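Long-range contact in bacteriocin immunity protein (PDB 4UHP), which binds the DNase of pyocin AP41 in a tight complex and probably neutralises it, protecting the producing cell from its own bacteriocin: residues F15-I19 and H44-T49. Residue numbers count along the deposited sequence, not the author numbering.
Sequences FLEII and HFEEVT
Both segments are helical. Residues 15-19 form the last turn of helix 12-19, and residues 44-49 end helix 31-49. The two run roughly antiparallel, with 148° between their N-to-C directions and a signed crossing angle of -148°. Their axes come within 12.3 Å at closest approach. The nearest CA atoms, those of Ile19 and Phe45, are 8.6 Å apart, so side chains bridge the gap.

Apolar contacts dominate. Phe15 and Phe45 both take chi1 t, and their rings meet rim to rim. The centroids lie 6.0 Å apart, with planes at 25°, and Phe15 CZ is 3.7 Å from Phe45 CD1. Phe15 CE1 also lies 4.0 Å from Val48 CG2, and Phe15 CZ 3.7 Å from Thr49 CG2. Ile19, rotamer mm, brings CD1 to 3.6 Å from Phe45 CD1. Ile18 CD1 reaches His44 CD2 more loosely, at 4.5 Å.

The polar groups of Thr49 and His44 bond away from segment 15-19. Thr49 OG1 donates to Phe45 O (2.9 Å) and is also hydrogen-bonded to His51 N. His44 NE2 is hydrogen-bonded to Tyr10 OH.

This is core packing in the all-helical fold of colicin-type immunity proteins. Val75 of helix 68-81 also packs on Phe45. With no hydrogen bond between the segments, their contact rests on apolar packing, burying 200 Å² in all.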
ATOM      1  N   PHE D  15     -11.095  -5.677  18.514  1.00 28.89           N
ATOM      2  CA  PHE D  15     -11.001  -5.148  17.161  1.00 23.99           C
ATOM      3  C   PHE D  15      -9.804  -4.210  17.045  1.00 28.61           C
ATOM      4  O   PHE D  15      -9.110  -4.197  16.026  1.00 31.52           O
ATOM      5  CB  PHE D  15     -12.292  -4.426  16.781  1.00 24.40           C
ATOM      6  CG  PHE D  15     -12.392  -4.086  15.323  1.00 28.45           C
ATOM      7  CD1 PHE D  15     -12.666  -5.069  14.387  1.00 32.17           C
ATOM      8  CD2 PHE D  15     -12.227  -2.781  14.889  1.00 27.78           C
ATOM      9  CE1 PHE D  15     -12.768  -4.759  13.044  1.00 31.13           C
ATOM     10  CE2 PHE D  15     -12.326  -2.464  13.549  1.00 26.91           C
ATOM     11  CZ  PHE D  15     -12.598  -3.454  12.625  1.00 28.88           C
ATOM     12  N   LEU D  16      -9.567  -3.438  18.101  1.00 28.94           N
ATOM     13  CA  LEU D  16      -8.401  -2.563  18.183  1.00 31.86           C
ATOM     14  C   LEU D  16      -7.115  -3.369  18.038  1.00 33.44           C
ATOM     15  O   LEU D  16      -6.143  -2.907  17.443  1.00 32.38           O
ATOM     16  CB  LEU D  16      -8.399  -1.798  19.508  1.00 35.32           C
ATOM     17  CG  LEU D  16      -7.213  -0.867  19.767  1.00 34.97           C
ATOM     18  CD1 LEU D  16      -7.195   0.274  18.760  1.00 32.75           C
ATOM     19  CD2 LEU D  16      -7.246  -0.332  21.190  1.00 37.54           C
ATOM     20  N   GLU D  17      -7.129  -4.581  18.585  1.00 34.67           N
ATOM     21  CA  GLU D  17      -6.002  -5.503  18.502  1.00 35.32           C
ATOM     22  C   GLU D  17      -5.619  -5.802  17.055  1.00 33.06           C
ATOM     23  O   GLU D  17      -4.434  -5.868  16.718  1.00 36.45           O
ATOM     24  CB  GLU D  17      -6.340  -6.799  19.245  1.00 43.25           C
ATOM     25  CG  GLU D  17      -5.303  -7.896  19.119  1.00 54.25           C
ATOM     26  CD  GLU D  17      -5.549  -9.040  20.083  1.00 60.16           C
ATOM     27  OE1 GLU D  17      -6.616  -9.053  20.732  1.00 61.10           O
ATOM     28  OE2 GLU D  17      -4.670  -9.921  20.198  1.00 63.90           O
ATOM     29  N   ILE D  18      -6.626  -5.978  16.206  1.00 25.83           N
ATOM     30  CA  ILE D  18      -6.403  -6.223  14.785  1.00 26.36           C
ATOM     31  C   ILE D  18      -5.870  -4.976  14.086  1.00 28.12           C
ATOM     32  O   ILE D  18      -4.947  -5.056  13.270  1.00 24.52           O
ATOM     33  CB  ILE D  18      -7.698  -6.679  14.081  1.00 28.48           C
ATOM     34  CG1 ILE D  18      -8.186  -8.008  14.659  1.00 31.86           C
ATOM     35  CG2 ILE D  18      -7.485  -6.802  12.583  1.00 27.19           C
ATOM     36  CD1 ILE D  18      -9.442  -8.523  13.999  1.00 36.49           C
ATOM     37  N   ILE D  19      -6.453  -3.826  14.413  1.00 25.62           N
ATOM     38  CA  ILE D  19      -6.070  -2.569  13.779  1.00 23.64           C
ATOM     39  C   ILE D  19      -4.616  -2.202  14.084  1.00 24.71           C
ATOM     40  O   ILE D  19      -3.906  -1.676  13.225  1.00 18.23           O
ATOM     41  CB  ILE D  19      -6.993  -1.419  14.220  1.00 22.61           C
ATOM     42  CG1 ILE D  19      -8.453  -1.777  13.940  1.00 23.15           C
ATOM     43  CG2 ILE D  19      -6.628  -0.137  13.497  1.00 21.42           C
ATOM     44  CD1 ILE D  19      -8.717  -2.139  12.490  1.00 19.37           C
ATOM     45  N   HIS D  44     -10.805  -8.396   5.418  1.00 26.33           N
ATOM     46  CA  HIS D  44     -11.663  -8.711   6.555  1.00 29.88           C
ATOM     47  C   HIS D  44     -12.210  -7.433   7.184  1.00 24.44           C
ATOM     48  O   HIS D  44     -13.386  -7.360   7.540  1.00 29.19           O
ATOM     49  CB  HIS D  44     -10.903  -9.524   7.601  1.00 32.02           C
ATOM     50  CG  HIS D  44     -11.680  -9.765   8.857  1.00 35.17           C
ATOM     51  ND1 HIS D  44     -12.747 -10.635   8.916  1.00 37.33           N
ATOM     52  CD2 HIS D  44     -11.550  -9.242  10.099  1.00 33.78           C
ATOM     53  CE1 HIS D  44     -13.237 -10.642  10.144  1.00 36.88           C
ATOM     54  NE2 HIS D  44     -12.531  -9.804  10.880  1.00 35.48           N
ATOM     55  N   PHE D  45     -11.341  -6.435   7.325  1.00 23.11           N
ATOM     56  CA  PHE D  45     -11.729  -5.122   7.832  1.00 21.68           C
ATOM     57  C   PHE D  45     -12.875  -4.545   7.010  1.00 22.41           C
ATOM     58  O   PHE D  45     -13.902  -4.137   7.553  1.00 21.16           O
ATOM     59  CB  PHE D  45     -10.530  -4.166   7.815  1.00 19.40           C
ATOM     60  CG  PHE D  45     -10.861  -2.761   8.242  1.00 19.58           C
ATOM     61  CD1 PHE D  45     -10.778  -2.392   9.575  1.00 21.14           C
ATOM     62  CD2 PHE D  45     -11.250  -1.809   7.311  1.00 21.01           C
ATOM     63  CE1 PHE D  45     -11.080  -1.102   9.974  1.00 18.30           C
ATOM     64  CE2 PHE D  45     -11.559  -0.518   7.703  1.00 20.27           C
ATOM     65  CZ  PHE D  45     -11.471  -0.165   9.038  1.00 15.25           C
ATOM     66  N   GLU D  46     -12.691  -4.517   5.694  1.00 23.43           N
ATOM     67  CA  GLU D  46     -13.702  -3.988   4.784  1.00 28.41           C
ATOM     68  C   GLU D  46     -15.005  -4.778   4.859  1.00 30.49           C
ATOM     69  O   GLU D  46     -16.098  -4.218   4.738  1.00 29.91           O
ATOM     70  CB  GLU D  46     -13.171  -3.989   3.350  1.00 27.98           C
ATOM     71  CG  GLU D  46     -11.879  -3.216   3.191  1.00 24.31           C
ATOM     72  CD  GLU D  46     -11.296  -3.312   1.797  1.00 29.96           C
ATOM     73  OE1 GLU D  46     -11.675  -4.234   1.040  1.00 33.11           O
ATOM     74  OE2 GLU D  46     -10.451  -2.458   1.462  1.00 31.15           O
ATOM     75  N   GLU D  47     -14.882  -6.083   5.065  1.00 31.64           N
ATOM     76  CA  GLU D  47     -16.040  -6.965   5.102  1.00 38.01           C
ATOM     77  C   GLU D  47     -16.922  -6.714   6.322  1.00 37.09           C
ATOM     78  O   GLU D  47     -18.134  -6.547   6.192  1.00 34.39           O
ATOM     79  CB  GLU D  47     -15.589  -8.426   5.083  1.00 43.69           C
ATOM     80  CG  GLU D  47     -16.719  -9.429   5.248  1.00 56.49           C
ATOM     81  CD  GLU D  47     -16.221 -10.860   5.282  1.00 63.78           C
ATOM     82  OE1 GLU D  47     -15.052 -11.090   4.906  1.00 64.54           O
ATOM     83  OE2 GLU D  47     -16.995 -11.753   5.685  1.00 69.36           O
ATOM     84  N   VAL D  48     -16.314  -6.680   7.504  1.00 29.30           N
ATOM     85  CA  VAL D  48     -17.088  -6.625   8.743  1.00 32.56           C
ATOM     86  C   VAL D  48     -17.554  -5.215   9.105  1.00 27.61           C
ATOM     87  O   VAL D  48     -18.572  -5.057   9.776  1.00 30.22           O
ATOM     88  CB  VAL D  48     -16.291  -7.203   9.934  1.00 28.76           C
ATOM     89  CG1 VAL D  48     -16.018  -8.682   9.719  1.00 35.63           C
ATOM     90  CG2 VAL D  48     -14.993  -6.438  10.143  1.00 24.79           C
ATOM     91  N   THR D  49     -16.822  -4.194   8.667  1.00 24.65           N
ATOM     92  CA  THR D  49     -17.205  -2.818   8.980  1.00 26.57           C
ATOM     93  C   THR D  49     -18.214  -2.275   7.976  1.00 27.61           C
ATOM     94  O   THR D  49     -19.031  -1.415   8.310  1.00 25.06           O
ATOM     95  CB  THR D  49     -15.990  -1.865   9.004  1.00 22.49           C
ATOM     96  OG1 THR D  49     -15.447  -1.742   7.683  1.00 21.49           O
ATOM     97  CG2 THR D  49     -14.919  -2.373   9.966  1.00 19.87           C
TER